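PDB 4MG4: phosphonomutase from Burkholderia cenocepacia J2315, which belongs to the phosphoenolpyruvate phosphomutase family and is probably an enzyme of that group, built as a closed eight-stranded beta/alpha barrel. Local coordinates for residues N32-R40 and E79-L87; P88-G96 and S111-E122. All coordinates share one frame; numbering follows the deposited sequence.

How the contacts relate
After helix 11-20 the chain runs along strand 28-33 and turns into helix 36-44. It then passes through strand 50-52 and helix 54-60 before helix 71-84 returns to close contact 1, a loop of 38 residues. Contact 1 thus packs helix 36-44 beside helix 71-84 on the outside of the barrel. Contact 2 opens at the next residue: strand 89-92, helix 101-113 and strand 118-122 form a beta-alpha-beta unit, and the contact pairs its two strands. The two loops lie in series, neither nesting nor crossing. They meet physically where Val82 of helix 71-84 packs on Val89 and where Glu79 packs on Ala114.

Contact 1. Residues N32-R40 and E79-L87; sequences NVWDAGSAR and ERIVRATDL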
ATOM      1  N   ASN A  32      10.342   7.097  -2.779  1.00 15.85           N
ATOM      2  CA  ASN A  32      10.268   5.724  -2.341  1.00 15.57           C
ATOM      3  C   ASN A  32       8.840   5.201  -2.510  1.00 15.24           C
ATOM      4  O   ASN A  32       7.900   5.846  -2.044  1.00 16.45           O
ATOM      5  CB  ASN A  32      10.660   5.581  -0.876  1.00 16.36           C
ATOM      6  CG  ASN A  32      12.112   5.811  -0.634  1.00 18.35           C
ATOM      7  OD1 ASN A  32      12.924   5.730  -1.577  1.00 18.71           O
ATOM      8  ND2 ASN A  32      12.463   6.133   0.604  1.00 17.79           N
ATOM      9  N   VAL A  33       8.715   4.091  -3.218  1.00 13.79           N
ATOM     10  CA  VAL A  33       7.444   3.391  -3.434  1.00 13.53           C
ATOM     11  C   VAL A  33       7.469   2.135  -2.553  1.00 14.28           C
ATOM     12  O   VAL A  33       8.507   1.709  -2.065  1.00 15.19           O
ATOM     13  CB  VAL A  33       7.142   3.099  -4.907  1.00 13.22           C
ATOM     14  CG1 VAL A  33       7.047   4.408  -5.692  1.00 14.20           C
ATOM     15  CG2 VAL A  33       8.224   2.184  -5.522  1.00 13.88           C
ATOM     16  N   TRP A  34       6.295   1.562  -2.349  1.00 14.45           N
ATOM     17  CA  TRP A  34       6.095   0.500  -1.370  1.00 14.75           C
ATOM     18  C   TRP A  34       5.219  -0.654  -1.864  1.00 14.32           C
ATOM     19  O   TRP A  34       5.011  -1.612  -1.126  1.00 14.36           O
ATOM     20  CB  TRP A  34       5.532   1.090  -0.066  1.00 15.16           C
ATOM     21  CG  TRP A  34       4.247   1.781  -0.301  1.00 15.70           C
ATOM     22  CD1 TRP A  34       2.984   1.242  -0.217  1.00 16.92           C
ATOM     23  CD2 TRP A  34       4.073   3.148  -0.638  1.00 15.44           C
ATOM     24  NE1 TRP A  34       2.040   2.191  -0.491  1.00 15.91           N
ATOM     25  CE2 TRP A  34       2.673   3.383  -0.736  1.00 16.20           C
ATOM     26  CE3 TRP A  34       4.937   4.218  -0.859  1.00 15.41           C
ATOM     27  CZ2 TRP A  34       2.164   4.615  -1.090  1.00 16.64           C
ATOM     28  CZ3 TRP A  34       4.418   5.432  -1.228  1.00 15.92           C
ATOM     29  CH2 TRP A  34       3.042   5.636  -1.281  1.00 16.63           C
ATOM     30  N   ASP A  35       4.727  -0.592  -3.093  1.00 13.70           N
ATOM     31  CA  ASP A  35       3.931  -1.661  -3.695  1.00 14.71           C
ATOM     32  C   ASP A  35       3.786  -1.375  -5.173  1.00 14.67           C
ATOM     33  O   ASP A  35       4.239  -0.327  -5.666  1.00 16.17           O
ATOM     34  CB  ASP A  35       2.551  -1.888  -3.024  1.00 16.37           C
ATOM     35  CG  ASP A  35       1.639  -0.670  -3.062  1.00 17.39           C
ATOM     36  OD1 ASP A  35       1.850   0.314  -3.816  1.00 16.96           O
ATOM     37  OD2 ASP A  35       0.622  -0.702  -2.306  1.00 19.37           O
ATOM     38  N   ALA A  36       3.196  -2.299  -5.887  1.00 14.76           N
ATOM     39  CA  ALA A  36       3.163  -2.148  -7.332  1.00 14.72           C
ATOM     40  C   ALA A  36       2.271  -0.971  -7.770  1.00 14.86           C
ATOM     41  O   ALA A  36       2.533  -0.335  -8.781  1.00 14.63           O
ATOM     42  CB  ALA A  36       2.704  -3.420  -7.936  1.00 15.61           C
ATOM     43  N   GLY A  37       1.183  -0.701  -7.026  1.00 15.83           N
ATOM     44  CA  GLY A  37       0.311   0.424  -7.383  1.00 15.35           C
ATOM     45  C   GLY A  37       1.049   1.752  -7.288  1.00 14.77           C
ATOM     46  O   GLY A  37       0.923   2.613  -8.180  1.00 14.77           O
ATOM     47  N   SER A  38       1.779   1.939  -6.181  1.00 13.44           N
ATOM     48  CA  SER A  38       2.527   3.172  -5.946  1.00 13.60           C
ATOM     49  C   SER A  38       3.677   3.307  -6.961  1.00 12.87           C
ATOM     50  O   SER A  38       3.991   4.415  -7.441  1.00 13.06           O
ATOM     51  CB  SER A  38       2.999   3.295  -4.493  1.00 13.74           C
ATOM     52  OG  SER A  38       3.745   2.177  -3.999  1.00 13.40           O
ATOM     53  N   ALA A  39       4.277   2.178  -7.307  1.00 13.21           N
ATOM     54  CA  ALA A  39       5.316   2.173  -8.349  1.00 13.38           C
ATOM     55  C   ALA A  39       4.795   2.685  -9.672  1.00 13.97           C
ATOM     56  O   ALA A  39       5.429   3.528 -10.330  1.00 13.89           O
ATOM     57  CB  ALA A  39       5.882   0.777  -8.525  1.00 13.92           C
ATOM     58  N   ARG A  40       3.653   2.136 -10.091  1.00 15.28           N
ATOM     59  CA  ARG A  40       3.000   2.569 -11.324  1.00 17.53           C
ATOM     60  C   ARG A  40       2.625   4.041 -11.323  1.00 16.64           C
ATOM     61  O   ARG A  40       2.885   4.775 -12.315  1.00 16.09           O
ATOM     62  CB  ARG A  40       1.779   1.700 -11.601  1.00 20.50           C
ATOM     63  CG  ARG A  40       0.997   2.052 -12.865  1.00 25.86           C
ATOM     64  CD  ARG A  40       1.849   2.517 -14.043  1.00 30.33           C
ATOM     65  NE  ARG A  40       2.582   1.454 -14.717  1.00 39.16           N
ATOM     66  CZ  ARG A  40       3.570   1.655 -15.599  1.00 43.83           C
ATOM     67  NH1 ARG A  40       3.972   2.892 -15.914  1.00 46.27           N
ATOM     68  NH2 ARG A  40       4.167   0.612 -16.169  1.00 44.48           N
ATOM     69  N   GLU A  79       9.841  -7.807  -5.963  1.00 13.66           N
ATOM     70  CA  GLU A  79       9.513  -8.403  -7.271  1.00 13.60           C
ATOM     71  C   GLU A  79       8.262  -7.781  -7.851  1.00 14.03           C
ATOM     72  O   GLU A  79       8.220  -7.546  -9.049  1.00 15.64           O
ATOM     73  CB  GLU A  79       9.366  -9.942  -7.176  1.00 14.43           C
ATOM     74  CG  GLU A  79      10.640 -10.653  -6.818  1.00 14.80           C
ATOM     75  CD  GLU A  79      10.503 -12.180  -6.745  1.00 16.37           C
ATOM     76  OE1 GLU A  79       9.377 -12.743  -6.869  1.00 19.65           O
ATOM     77  OE2 GLU A  79      11.522 -12.793  -6.442  1.00 16.35           O
ATOM     78  N   ARG A  80       7.228  -7.569  -7.027  1.00 15.23           N
ATOM     79  CA  ARG A  80       5.977  -6.971  -7.551  1.00 16.41           C
ATOM     80  C   ARG A  80       6.210  -5.559  -8.043  1.00 15.64           C
ATOM     81  O   ARG A  80       5.655  -5.141  -9.073  1.00 15.79           O
ATOM     82  CB  ARG A  80       4.858  -6.987  -6.517  1.00 18.29           C
ATOM     83  CG  ARG A  80       4.375  -8.375  -6.185  1.00 21.81           C
ATOM     84  CD  ARG A  80       3.158  -8.303  -5.268  1.00 26.11           C
ATOM     85  NE  ARG A  80       2.861  -9.643  -4.752  1.00 30.63           N
ATOM     86  CZ  ARG A  80       2.365 -10.616  -5.514  1.00 37.18           C
ATOM     87  NH1 ARG A  80       2.122 -10.411  -6.811  1.00 39.81           N
ATOM     88  NH2 ARG A  80       2.123 -11.818  -4.986  1.00 39.99           N
ATOM     89  N   ILE A  81       7.058  -4.815  -7.318  1.00 15.46           N
ATOM     90  CA  ILE A  81       7.449  -3.475  -7.729  1.00 15.04           C
ATOM     91  C   ILE A  81       8.229  -3.500  -9.037  1.00 15.54           C
ATOM     92  O   ILE A  81       7.916  -2.733  -9.966  1.00 15.94           O
ATOM     93  CB  ILE A  81       8.253  -2.751  -6.623  1.00 14.94           C
ATOM     94  CG1 ILE A  81       7.322  -2.396  -5.457  1.00 14.36           C
ATOM     95  CG2 ILE A  81       8.950  -1.501  -7.167  1.00 15.96           C
ATOM     96  CD1 ILE A  81       7.991  -1.986  -4.156  1.00 14.81           C
ATOM     97  N   VAL A  82       9.194  -4.396  -9.140  1.00 15.76           N
ATOM     98  CA  VAL A  82      10.024  -4.490 -10.319  1.00 16.25           C
ATOM     99  C   VAL A  82       9.195  -4.801 -11.548  1.00 17.90           C
ATOM    100  O   VAL A  82       9.394  -4.198 -12.584  1.00 19.94           O
ATOM    101  CB  VAL A  82      11.158  -5.525 -10.127  1.00 16.31           C
ATOM    102  CG1 VAL A  82      11.811  -5.889 -11.468  1.00 17.65           C
ATOM    103  CG2 VAL A  82      12.197  -4.968  -9.167  1.00 15.72           C
ATOM    104  N   ARG A  83       8.268  -5.726 -11.453  1.00 19.21           N
ATOM    105  CA  ARG A  83       7.520  -6.087 -12.630  1.00 22.75           C
ATOM    106  C   ARG A  83       6.417  -5.081 -13.036  1.00 21.23           C
ATOM    107  O   ARG A  83       5.921  -5.136 -14.139  1.00 21.49           O
ATOM    108  CB  ARG A  83       7.070  -7.534 -12.545  1.00 28.68           C
ATOM    109  CG  ARG A  83       5.870  -7.824 -11.739  1.00 32.65           C
ATOM    110  CD  ARG A  83       5.590  -9.313 -11.964  1.00 39.49           C
ATOM    111  NE  ARG A  83       4.739  -9.898 -10.941  1.00 46.60           N
ATOM    112  CZ  ARG A  83       5.150 -10.718  -9.975  1.00 49.82           C
ATOM    113  NH1 ARG A  83       6.432 -11.066  -9.855  1.00 50.21           N
ATOM    114  NH2 ARG A  83       4.259 -11.191  -9.114  1.00 52.71           N
ATOM    115  N   ALA A  84       6.106  -4.129 -12.171  1.00 17.72           N
ATOM    116  CA  ALA A  84       5.073  -3.139 -12.426  1.00 18.02           C
ATOM    117  C   ALA A  84       5.458  -2.082 -13.426  1.00 18.86           C
ATOM    118  O   ALA A  84       4.592  -1.465 -14.041  1.00 19.30           O
ATOM    119  CB  ALA A  84       4.695  -2.470 -11.125  1.00 18.22           C
ATOM    120  N   THR A  85       6.764  -1.835 -13.590  1.00 17.78           N
ATOM    121  CA  THR A  85       7.193  -0.792 -14.519  1.00 19.08           C
ATOM    122  C   THR A  85       8.496  -1.232 -15.186  1.00 18.08           C
ATOM    123  O   THR A  85       9.159  -2.197 -14.733  1.00 20.40           O
ATOM    124  CB  THR A  85       7.327   0.618 -13.896  1.00 19.46           C
ATOM    125  OG1 THR A  85       8.684   0.873 -13.494  1.00 18.92           O
ATOM    126  CG2 THR A  85       6.307   0.920 -12.743  1.00 19.74           C
ATOM    127  N   ASP A  86       8.855  -0.489 -16.247  1.00 19.57           N
ATOM    128  CA  ASP A  86      10.085  -0.694 -16.991  1.00 20.71           C
ATOM    129  C   ASP A  86      11.269   0.142 -16.438  1.00 18.85           C
ATOM    130  O   ASP A  86      12.401   0.122 -16.990  1.00 18.56           O
ATOM    131  CB  ASP A  86       9.848  -0.306 -18.471  1.00 25.61           C
ATOM    132  CG  ASP A  86       8.892  -1.273 -19.162  1.00 30.63           C
ATOM    133  OD1 ASP A  86       9.027  -2.482 -18.893  1.00 35.45           O
ATOM    134  OD2 ASP A  86       8.016  -0.835 -19.941  1.00 40.16           O
ATOM    135  N   LEU A  87      11.036   0.877 -15.366  1.00 15.82           N
ATOM    136  CA  LEU A  87      12.094   1.705 -14.794  1.00 14.41           C
ATOM    137  C   LEU A  87      13.105   0.901 -13.996  1.00 13.23           C
ATOM    138  O   LEU A  87      12.791  -0.170 -13.432  1.00 12.92           O
ATOM    139  CB  LEU A  87      11.545   2.809 -13.895  1.00 14.26           C
ATOM    140  CG  LEU A  87      10.566   3.863 -14.512  1.00 14.54           C
ATOM    141  CD1 LEU A  87      10.083   4.835 -13.479  1.00 15.42           C
ATOM    142  CD2 LEU A  87      11.321   4.605 -15.636  1.00 15.14           C
TER
HETATM  143  O   HOH W   1       7.230   2.023 -16.857  1.00 34.55           O
HETATM  144  O   HOH W   2       1.536  -1.135 -13.381  1.00 46.63           O
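The Arg40 guanidinium has Thr85 on one face, with CG2 4.0 Å above the plane and over its centre, while a water lies in plane at its edge. This is the seam between helices 36-44 and 71-84, which pack side by side outside a beta/alpha barrel; their short segments cross at -32° with axes 8.3 Å apart. The second flat group, the Trp34 indole, takes Ser38 OG over the centre of one face, and Tyr246 meets it edge-to-face. Arg40 leaves the backbone with CG anti to N (chi1 180°), then bends at chi2 and chi3, which brings NH2 within 3.0 Å of Ala84 O in a weak, bent bond. The water at the edge accepts from Arg40 NE and donates to the same carbonyl, and NH1 turns to a salt bridge with Asp44. Small residues let the helices close in: Ala36 CB meets Ala84 CB at 3.9 Å. Asp35 caps helix 36-44, its OD1 accepting from Ser38 N. Ile81 packs against the start of that helix with two branches: CG2 touches both Val33 CG2 and Ala39 CB, each 4.1 Å away, and CD1 reaches Trp34 C at 3.8 Å.

Contact 2. Residues P88-G96 and S111-E122; sequences PVTVDLESG and SIRAGAIGCNLE
Val91 and Cys119 point to one face of the sheet and Thr90, Asp92 and Asn120 to the other, the barrel interior, as strands 89-92 and 118-122 run parallel within a beta-alpha-beta unit of a TIM-type barrel. On the outer face Val91 CG1 sits between its own backbone N and carbonyl carbon (chi1 61°), where it meets Ala116 CB at 3.8 Å and also Ser111 CB. Leu93 sends CD1 over Cys119 CB at 3.6 Å, extending that apolar layer. Inside, Thr90 holds OG1 anti to its N (chi1 -173°), which swings the hydroxyl across Gly118, 3.1 Å from Gly118 C. Two waters grip this hydroxyl: one donates to Cys119 O, the other to Asn120 OD1, which also accepts from Asn158 ND2. Asp92 and Asn120 pass each other at a slant, carboxylate and amide planes 56° apart. Asp92 OD1 takes Glu94 N from above the carboxylate plane, an Asx turn, and its OD2 accepts from Ser54 N. A further water donates to both Asp92 OD1 and Glu122 OE1, bridging two carboxylates whose oxygens stay 5.0 Å apart. The backbone ladder runs Ile117 N to Val89 O (2.9 Å), Val91 N to Gly118 O, Asn120 N to Val91 O; beyond the end of strand 89-92, Leu93 N still bonds to Asn120 O and Glu122 N to Glu94 O (2.8 Å). Leu121 CD1 rests against Gly96 CA, 3.6 Å away, just where the type II' turn from Leu93 ends. Helix 101-113 lies over the outer face, with Ile108 touching Leu93 and Cys119; helix 11-20 places Phe18 against Pro88, Thr90 and Ile117, and strands 50-52 and 156-160 flank the pair.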
ATOM      1  N   PRO A  88      14.345   1.386 -13.925  1.00 12.63           N
ATOM      2  CA  PRO A  88      15.287   0.814 -12.974  1.00 12.20           C
ATOM      3  C   PRO A  88      14.806   0.995 -11.533  1.00 11.48           C
ATOM      4  O   PRO A  88      14.327   2.076 -11.194  1.00 12.06           O
ATOM      5  CB  PRO A  88      16.574   1.644 -13.179  1.00 12.92           C
ATOM      6  CG  PRO A  88      16.343   2.412 -14.433  1.00 14.03           C
ATOM      7  CD  PRO A  88      14.883   2.604 -14.545  1.00 13.15           C
ATOM      8  N   VAL A  89      14.976  -0.068 -10.728  1.00 11.65           N
ATOM      9  CA  VAL A  89      14.504  -0.072  -9.339  1.00 10.56           C
ATOM     10  C   VAL A  89      15.690  -0.342  -8.435  1.00 10.47           C
ATOM     11  O   VAL A  89      16.390  -1.373  -8.627  1.00 10.27           O
ATOM     12  CB  VAL A  89      13.422  -1.157  -9.076  1.00 10.89           C
ATOM     13  CG1 VAL A  89      13.042  -1.206  -7.601  1.00 11.12           C
ATOM     14  CG2 VAL A  89      12.215  -0.875  -9.956  1.00 11.46           C
ATOM     15  N   THR A  90      15.865   0.501  -7.416  1.00  9.93           N
ATOM     16  CA  THR A  90      16.848   0.273  -6.355  1.00 10.12           C
ATOM     17  C   THR A  90      16.124  -0.064  -5.076  1.00 10.31           C
ATOM     18  O   THR A  90      15.003   0.478  -4.828  1.00 11.16           O
ATOM     19  CB  THR A  90      17.779   1.484  -6.200  1.00 10.74           C
ATOM     20  OG1 THR A  90      18.834   1.172  -5.271  1.00 10.85           O
ATOM     21  CG2 THR A  90      17.036   2.751  -5.856  1.00 10.77           C
ATOM     22  N   VAL A  91      16.743  -0.919  -4.252  1.00 10.26           N
ATOM     23  CA  VAL A  91      16.079  -1.419  -3.056  1.00 10.82           C
ATOM     24  C   VAL A  91      16.826  -1.044  -1.790  1.00 11.08           C
ATOM     25  O   VAL A  91      18.030  -1.263  -1.669  1.00 10.90           O
ATOM     26  CB  VAL A  91      15.842  -2.944  -3.148  1.00 11.06           C
ATOM     27  CG1 VAL A  91      17.134  -3.731  -3.264  1.00 11.12           C
ATOM     28  CG2 VAL A  91      15.134  -3.444  -1.902  1.00 11.58           C
ATOM     29  N   ASP A  92      16.084  -0.576  -0.793  1.00 11.71           N
ATOM     30  CA  ASP A  92      16.631  -0.336   0.530  1.00 11.97           C
ATOM     31  C   ASP A  92      16.761  -1.645   1.268  1.00 12.80           C
ATOM     32  O   ASP A  92      15.752  -2.270   1.635  1.00 13.31           O
ATOM     33  CB  ASP A  92      15.749   0.647   1.292  1.00 13.57           C
ATOM     34  CG  ASP A  92      16.265   0.998   2.679  1.00 14.79           C
ATOM     35  OD1 ASP A  92      17.338   0.551   3.103  1.00 14.94           O
ATOM     36  OD2 ASP A  92      15.525   1.820   3.327  1.00 17.81           O
ATOM     37  N   LEU A  93      17.984  -2.097   1.459  1.00 11.30           N
ATOM     38  CA  LEU A  93      18.246  -3.354   2.218  1.00 12.20           C
ATOM     39  C   LEU A  93      18.641  -3.134   3.674  1.00 12.20           C
ATOM     40  O   LEU A  93      19.132  -4.063   4.332  1.00 12.46           O
ATOM     41  CB  LEU A  93      19.319  -4.152   1.514  1.00 11.97           C
ATOM     42  CG  LEU A  93      18.904  -4.560   0.097  1.00 12.65           C
ATOM     43  CD1 LEU A  93      20.042  -5.260  -0.589  1.00 13.51           C
ATOM     44  CD2 LEU A  93      17.651  -5.440   0.071  1.00 13.19           C
ATOM     45  N   GLU A  94      18.478  -1.910   4.166  1.00 13.38           N
ATOM     46  CA  GLU A  94      18.808  -1.569   5.546  1.00 14.82           C
ATOM     47  C   GLU A  94      20.256  -1.979   5.817  1.00 14.24           C
ATOM     48  O   GLU A  94      21.111  -1.623   5.014  1.00 14.33           O
ATOM     49  CB  GLU A  94      17.789  -2.183   6.513  1.00 18.21           C
ATOM     50  CG  GLU A  94      16.424  -1.537   6.284  1.00 20.99           C
ATOM     51  CD  GLU A  94      15.399  -1.999   7.307  1.00 24.96           C
ATOM     52  OE1 GLU A  94      15.510  -1.498   8.441  1.00 29.20           O
ATOM     53  OE2 GLU A  94      14.544  -2.869   6.979  1.00 27.19           O
ATOM     54  N   SER A  95      20.549  -2.722   6.904  1.00 14.50           N
ATOM     55  CA  SER A  95      21.932  -3.140   7.197  1.00 15.40           C
ATOM     56  C   SER A  95      22.361  -4.383   6.416  1.00 14.33           C
ATOM     57  O   SER A  95      23.506  -4.804   6.533  1.00 14.69           O
ATOM     58  CB  SER A  95      22.108  -3.366   8.730  1.00 17.56           C
ATOM     59  OG  SER A  95      21.425  -4.512   9.104  1.00 21.40           O
ATOM     60  N   GLY A  96      21.459  -4.970   5.596  1.00 13.20           N
ATOM     61  CA  GLY A  96      21.786  -6.046   4.721  1.00 13.99           C
ATOM     62  C   GLY A  96      21.228  -7.406   5.104  1.00 14.38           C
ATOM     63  O   GLY A  96      21.574  -8.359   4.461  1.00 15.00           O
ATOM     64  N   SER A 111      18.501  -9.804  -4.019  1.00 12.89           N
ATOM     65  CA  SER A 111      17.932  -8.579  -4.565  1.00 12.61           C
ATOM     66  C   SER A 111      18.087  -8.549  -6.066  1.00 12.43           C
ATOM     67  O   SER A 111      17.215  -8.065  -6.767  1.00 13.13           O
ATOM     68  CB  SER A 111      18.525  -7.325  -3.908  1.00 12.89           C
ATOM     69  OG  SER A 111      19.838  -7.046  -4.426  1.00 14.27           O
ATOM     70  N   ILE A 112      19.200  -9.073  -6.570  1.00 12.78           N
ATOM     71  CA  ILE A 112      19.501  -9.113  -7.994  1.00 13.33           C
ATOM     72  C   ILE A 112      18.559 -10.102  -8.690  1.00 13.57           C
ATOM     73  O   ILE A 112      17.979  -9.800  -9.754  1.00 14.02           O
ATOM     74  CB  ILE A 112      20.990  -9.475  -8.214  1.00 13.99           C
ATOM     75  CG1 ILE A 112      21.867  -8.260  -7.799  1.00 14.35           C
ATOM     76  CG2 ILE A 112      21.231  -9.805  -9.650  1.00 14.14           C
ATOM     77  CD1 ILE A 112      23.327  -8.543  -7.632  1.00 14.49           C
ATOM     78  N   ARG A 113      18.394 -11.269  -8.056  1.00 15.35           N
ATOM     79  CA  ARG A 113      17.441 -12.290  -8.535  1.00 15.81           C
ATOM     80  C   ARG A 113      16.004 -11.740  -8.598  1.00 15.34           C
ATOM     81  O   ARG A 113      15.252 -12.073  -9.548  1.00 16.57           O
ATOM     82  CB  ARG A 113      17.520 -13.557  -7.681  1.00 16.37           C
ATOM     83  CG  ARG A 113      18.860 -14.195  -7.867  1.00 18.13           C
ATOM     84  CD  ARG A 113      19.125 -15.220  -6.792  1.00 19.29           C
ATOM     85  NE  ARG A 113      20.477 -15.730  -6.869  1.00 19.06           N
ATOM     86  CZ  ARG A 113      21.283 -15.983  -5.857  1.00 19.64           C
ATOM     87  NH1 ARG A 113      20.922 -15.876  -4.583  1.00 20.63           N
ATOM     88  NH2 ARG A 113      22.518 -16.404  -6.152  1.00 22.61           N
ATOM     89  N   ALA A 114      15.653 -10.865  -7.651  1.00 14.19           N
ATOM     90  CA  ALA A 114      14.356 -10.176  -7.591  1.00 14.06           C
ATOM     91  C   ALA A 114      14.205  -9.037  -8.623  1.00 13.83           C
ATOM     92  O   ALA A 114      13.103  -8.588  -8.871  1.00 15.26           O
ATOM     93  CB  ALA A 114      14.125  -9.658  -6.169  1.00 14.48           C
ATOM     94  N   GLY A 115      15.304  -8.631  -9.253  1.00 13.44           N
ATOM     95  CA  GLY A 115      15.338  -7.709 -10.362  1.00 13.44           C
ATOM     96  C   GLY A 115      15.738  -6.287 -10.020  1.00 13.08           C
ATOM     97  O   GLY A 115      15.614  -5.385 -10.889  1.00 13.94           O
ATOM     98  N   ALA A 116      16.176  -6.078  -8.777  1.00 12.81           N
ATOM     99  CA  ALA A 116      16.772  -4.765  -8.425  1.00 12.19           C
ATOM    100  C   ALA A 116      18.091  -4.558  -9.136  1.00 12.04           C
ATOM    101  O   ALA A 116      18.843  -5.523  -9.345  1.00 11.84           O
ATOM    102  CB  ALA A 116      16.989  -4.612  -6.938  1.00 12.90           C
ATOM    103  N   ILE A 117      18.435  -3.283  -9.430  1.00 10.90           N
ATOM    104  CA  ILE A 117      19.727  -2.939 -10.046  1.00 10.86           C
ATOM    105  C   ILE A 117      20.617  -2.078  -9.143  1.00 10.48           C
ATOM    106  O   ILE A 117      21.644  -1.564  -9.561  1.00 10.08           O
ATOM    107  CB  ILE A 117      19.517  -2.316 -11.452  1.00 11.75           C
ATOM    108  CG1 ILE A 117      18.530  -1.156 -11.452  1.00 11.89           C
ATOM    109  CG2 ILE A 117      18.982  -3.414 -12.356  1.00 12.89           C
ATOM    110  CD1 ILE A 117      18.882   0.003 -10.551  1.00 11.86           C
ATOM    111  N   GLY A 118      20.207  -1.948  -7.891  1.00 10.16           N
ATOM    112  CA  GLY A 118      21.055  -1.351  -6.881  1.00  9.91           C
ATOM    113  C   GLY A 118      20.415  -1.445  -5.526  1.00  9.97           C
ATOM    114  O   GLY A 118      19.281  -1.993  -5.391  1.00  9.32           O
ATOM    115  N   CYS A 119      21.121  -0.955  -4.508  1.00  9.46           N
ATOM    116  CA  CYS A 119      20.636  -0.997  -3.155  1.00  9.97           C
ATOM    117  C   CYS A 119      21.134   0.163  -2.325  1.00  9.50           C
ATOM    118  O   CYS A 119      22.089   0.871  -2.699  1.00  9.04           O
ATOM    119  CB  CYS A 119      20.985  -2.307  -2.433  1.00 10.72           C
ATOM    120  SG  CYS A 119      22.750  -2.487  -2.116  1.00 11.36           S
ATOM    121  N   ASN A 120      20.459   0.378  -1.198  1.00  9.68           N
ATOM    122  CA  ASN A 120      21.071   1.102  -0.083  1.00  9.55           C
ATOM    123  C   ASN A 120      21.478   0.081   0.971  1.00 10.37           C
ATOM    124  O   ASN A 120      20.674  -0.834   1.313  1.00 10.97           O
ATOM    125  CB  ASN A 120      20.137   2.059   0.610  1.00  9.77           C
ATOM    126  CG  ASN A 120      19.983   3.381  -0.133  1.00  9.91           C
ATOM    127  OD1 ASN A 120      20.246   3.478  -1.332  1.00  9.41           O
ATOM    128  ND2 ASN A 120      19.551   4.406   0.598  1.00 10.46           N
ATOM    129  N   LEU A 121      22.713   0.225   1.456  1.00 10.44           N
ATOM    130  CA  LEU A 121      23.253  -0.684   2.495  1.00 11.30           C
ATOM    131  C   LEU A 121      23.842   0.201   3.573  1.00 11.22           C
ATOM    132  O   LEU A 121      24.721   1.012   3.289  1.00 10.73           O
ATOM    133  CB  LEU A 121      24.337  -1.606   1.901  1.00 11.80           C
ATOM    134  CG  LEU A 121      25.003  -2.642   2.798  1.00 12.81           C
ATOM    135  CD1 LEU A 121      23.964  -3.607   3.330  1.00 13.29           C
ATOM    136  CD2 LEU A 121      26.049  -3.366   1.977  1.00 12.60           C
ATOM    137  N   GLU A 122      23.343   0.054   4.791  1.00 11.63           N
ATOM    138  CA  GLU A 122      23.581   0.951   5.892  1.00 12.76           C
ATOM    139  C   GLU A 122      24.565   0.362   6.913  1.00 12.74           C
ATOM    140  O   GLU A 122      24.566  -0.863   7.176  1.00 12.30           O
ATOM    141  CB  GLU A 122      22.207   1.170   6.552  1.00 16.58           C
ATOM    142  CG  GLU A 122      22.100   2.216   7.605  1.00 19.57           C
ATOM    143  CD  GLU A 122      20.631   2.384   8.052  1.00 22.09           C
ATOM    144  OE1 GLU A 122      19.744   1.852   7.318  1.00 21.05           O
ATOM    145  OE2 GLU A 122      20.377   3.113   9.047  1.00 24.86           O
TER
HETATM  146  O   HOH W   3      14.909  -2.825 -11.844  1.00 15.83           O
HETATM  147  O   HOH W   4      21.178   2.527  -5.024  1.00  8.75           O
HETATM  148  O   HOH W   5      18.324   2.165  -2.781  1.00 10.93           O
HETATM  149  O   HOH W   6      19.759   1.515   4.136  1.00 26.86           O
HETATM  150  O   HOH W   7      17.108   0.454   9.072  1.00 32.98           O
HETATM  151  O   HOH W   8      26.275  -3.190   6.597  1.00 17.35           O